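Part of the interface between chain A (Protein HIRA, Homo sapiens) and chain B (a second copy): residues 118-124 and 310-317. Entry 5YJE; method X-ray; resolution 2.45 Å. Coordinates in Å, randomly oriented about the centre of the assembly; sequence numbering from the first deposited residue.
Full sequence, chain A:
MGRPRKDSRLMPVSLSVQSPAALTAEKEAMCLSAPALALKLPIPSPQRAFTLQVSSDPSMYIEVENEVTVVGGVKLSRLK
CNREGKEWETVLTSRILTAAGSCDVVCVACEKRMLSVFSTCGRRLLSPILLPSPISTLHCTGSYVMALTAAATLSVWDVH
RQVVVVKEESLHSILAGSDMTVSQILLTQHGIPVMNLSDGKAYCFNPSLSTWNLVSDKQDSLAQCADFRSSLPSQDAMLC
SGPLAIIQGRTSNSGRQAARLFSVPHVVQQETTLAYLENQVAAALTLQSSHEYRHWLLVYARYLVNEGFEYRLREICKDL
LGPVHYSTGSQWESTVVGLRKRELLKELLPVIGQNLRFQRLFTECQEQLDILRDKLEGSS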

# COMPACT_ATOMS: atom_id res chain seq x y z
N PHE A 118 1.35 23.78 -3.31
CA PHE A 118 2.41 24.72 -3.65
C PHE A 118 3.40 24.77 -2.50
O PHE A 118 3.06 24.49 -1.35
CB PHE A 118 1.84 26.12 -3.93
CG PHE A 118 0.83 26.13 -5.03
CD1 PHE A 118 -0.51 25.90 -4.76
CD2 PHE A 118 1.21 26.37 -6.34
CE1 PHE A 118 -1.46 25.90 -5.78
CE2 PHE A 118 0.27 26.37 -7.38
CZ PHE A 118 -1.07 26.13 -7.10
N SER A 119 4.64 25.11 -2.84
CA SER A 119 5.73 25.17 -1.87
C SER A 119 5.57 26.36 -0.93
O SER A 119 4.67 27.20 -1.06
CB SER A 119 7.06 25.27 -2.59
OG SER A 119 7.16 26.56 -3.16
N THR A 120 6.49 26.45 0.03
CA THR A 120 6.47 27.59 0.95
C THR A 120 6.59 28.90 0.20
O THR A 120 6.10 29.93 0.68
CB THR A 120 7.59 27.49 1.98
OG1 THR A 120 7.81 26.11 2.34
CG2 THR A 120 7.20 28.28 3.23
N CYS A 121 7.21 28.89 -0.99
CA CYS A 121 7.36 30.09 -1.80
C CYS A 121 6.57 30.02 -3.11
O CYS A 121 6.92 30.68 -4.09
CB CYS A 121 8.84 30.37 -2.08
SG CYS A 121 9.58 29.27 -3.30
N GLY A 122 5.50 29.23 -3.15
CA GLY A 122 4.51 29.33 -4.21
C GLY A 122 4.76 28.55 -5.48
O GLY A 122 4.03 28.75 -6.46
N ARG A 123 5.76 27.68 -5.50
CA ARG A 123 5.98 26.80 -6.64
C ARG A 123 5.05 25.59 -6.55
O ARG A 123 5.03 24.90 -5.53
CB ARG A 123 7.44 26.38 -6.67
CG ARG A 123 7.87 25.55 -7.84
CD ARG A 123 9.34 25.21 -7.66
NE ARG A 123 9.61 24.73 -6.31
CZ ARG A 123 9.77 23.45 -5.99
NH1 ARG A 123 9.68 22.51 -6.93
NH2 ARG A 123 10.01 23.10 -4.73
N ARG A 124 4.27 25.34 -7.60
CA ARG A 124 3.45 24.13 -7.67
C ARG A 124 4.32 22.90 -7.46
O ARG A 124 5.33 22.70 -8.13
CB ARG A 124 2.73 24.04 -9.03
CG ARG A 124 2.06 22.69 -9.24
CD ARG A 124 1.24 22.56 -10.53
NE ARG A 124 0.08 23.45 -10.53
CZ ARG A 124 -1.09 23.18 -9.95
NH1 ARG A 124 -1.27 22.03 -9.31
NH2 ARG A 124 -2.07 24.07 -10.03
N GLU B 310 13.92 34.81 -7.50
CA GLU B 310 14.96 34.49 -6.54
C GLU B 310 14.58 33.32 -5.64
O GLU B 310 15.30 32.31 -5.56
CB GLU B 310 15.26 35.74 -5.70
CG GLU B 310 13.99 36.61 -5.54
CD GLU B 310 14.19 37.88 -4.73
OE1 GLU B 310 13.20 38.66 -4.60
OE2 GLU B 310 15.31 38.11 -4.21
N TYR B 311 13.44 33.44 -4.95
CA TYR B 311 13.09 32.47 -3.92
C TYR B 311 12.75 31.11 -4.52
O TYR B 311 13.10 30.07 -3.94
CB TYR B 311 11.94 33.02 -3.09
CG TYR B 311 12.25 34.37 -2.44
CD1 TYR B 311 13.00 34.44 -1.27
CD2 TYR B 311 11.78 35.56 -2.99
CE1 TYR B 311 13.29 35.65 -0.67
CE2 TYR B 311 12.06 36.78 -2.40
CZ TYR B 311 12.82 36.82 -1.24
OH TYR B 311 13.10 38.04 -0.64
N ARG B 312 12.09 31.11 -5.68
CA ARG B 312 11.76 29.86 -6.36
C ARG B 312 13.01 29.10 -6.78
O ARG B 312 13.10 27.88 -6.59
CB ARG B 312 10.85 30.14 -7.56
CG ARG B 312 9.37 30.32 -7.22
CD ARG B 312 8.58 30.76 -8.45
NE ARG B 312 7.16 30.89 -8.18
CZ ARG B 312 6.59 31.98 -7.67
NH1 ARG B 312 5.28 32.02 -7.45
NH2 ARG B 312 7.33 33.04 -7.38
N LEU B 313 13.99 29.80 -7.37
CA LEU B 313 15.17 29.08 -7.81
C LEU B 313 16.06 28.71 -6.63
O LEU B 313 16.71 27.65 -6.66
CB LEU B 313 15.94 29.89 -8.86
CG LEU B 313 17.22 29.15 -9.33
CD1 LEU B 313 16.87 28.20 -10.47
CD2 LEU B 313 18.35 30.05 -9.74
N ARG B 314 16.08 29.53 -5.57
CA ARG B 314 16.73 29.11 -4.33
C ARG B 314 16.17 27.77 -3.86
O ARG B 314 16.91 26.80 -3.68
CB ARG B 314 16.56 30.17 -3.25
N GLU B 315 14.85 27.70 -3.67
CA GLU B 315 14.18 26.46 -3.28
C GLU B 315 14.58 25.29 -4.16
O GLU B 315 14.91 24.20 -3.66
CB GLU B 315 12.68 26.68 -3.33
CG GLU B 315 11.88 25.81 -2.41
CD GLU B 315 10.42 26.15 -2.49
OE1 GLU B 315 9.85 25.99 -3.59
OE2 GLU B 315 9.84 26.60 -1.48
N ILE B 316 14.58 25.49 -5.48
CA ILE B 316 14.91 24.39 -6.39
C ILE B 316 16.35 23.93 -6.20
O ILE B 316 16.64 22.73 -6.21
CB ILE B 316 14.62 24.79 -7.84
CG1 ILE B 316 13.12 24.87 -8.04
CG2 ILE B 316 15.30 23.84 -8.82
CD1 ILE B 316 12.70 24.66 -9.43
N CYS B 317 17.27 24.88 -6.04
CA CYS B 317 18.67 24.52 -5.88
C CYS B 317 18.91 23.78 -4.57
O CYS B 317 19.60 22.76 -4.55
CB CYS B 317 19.55 25.77 -5.97
SG CYS B 317 19.51 26.48 -7.61

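A tight turn of one copy of HIRA packs here against a helix of the other. In chain A, the type I beta turn from Ser119(A) to Gly122(A) is closed by a backbone hydrogen bond from Gly122(A) N to Ser119(A) O (3.0 Å), and beyond it Ser119(A) N donates to Arg123(A) O (2.7 Å). Chain B is helical throughout residues 310-317, with the usual i to i+4 bonds, such as Glu315(B) N to Tyr311(B) O (3.0 Å). The two backbones come nearest at Cys121(A) and Arg312(B), whose CA atoms lie 6.3 Å apart, and together the stretches bury 401 Å².

Glu310(B), at the start of the helical stretch, makes no contact with the turn. Tyr311(B) is the first residue to touch it. Its CA-to-CB bond points toward chain A, but the end of the side chain leads away, so the contact is made near the backbone: Tyr311(B) CB lies 4.2 Å from Cys121(A) CB, and Tyr311(B) O lies 3.7 Å from Cys121(A) SG. The short cysteine side chain is in close contact with the helix surface here.

Arg312(B) continues the same surface, with its CA 3.8 Å from Cys121(A) SG. Its CB points sideways, yet the long, largely extended side chain brings its end nearer the turn, where Cys121(A) O lies over one face of the guanidinium. Arg312(B) NH1 is 3.6 Å from Gly122(A) O, and this nitrogen is hydrogen-bonded elsewhere in the structure. Glycine suits position 122 for two reasons: the phi of Gly122(A), 86°, is unfavourable for most other residues, and an ideal CB on Gly122(A) would sit 3.2 Å from Arg312(B) NH1, which is tight.

Leu313(B) points away from the turn and makes no contact; the CA-to-CB bond of Arg314(B) points sideways, and its modelled atoms, which end at CB, make none either. One helical turn on from Tyr311(B), Glu315(B) again points toward chain A and supplies the polar centre of this contact. Its OE1 accepts three hydrogen bonds: from Ser119(A) OG (2.8 Å), from Arg123(A) NE (3.0 Å) and from Arg123(A) NH2 (3.1 Å). The last two belong to a salt bridge, in which the carboxylate oxygen lies at the edge of the guanidinium, near its plane, where the N-H groups point. Ser119(A) suits its place because its hydroxyl can donate and accept: while donating to the glutamate, OG accepts from Cys121(A) N (3.2 Å) and Arg123(A) N (2.9 Å), linking the turn's own structure to the contact. The other carboxylate oxygen, Glu315(B) OE2, lies 3.2 Å from Cys121(A) SG.

Ile316(B) adds an apolar contact beside this polar one. Its CG1 lies over one face of the Arg123(A) guanidinium and is 3.8 Å from Arg123(A) CD. Arginine can serve both neighbours, since its edge carries the polar hydrogens while its flat face and methylenes tolerate hydrocarbon. Cys317(B) lies beyond reach of the turn.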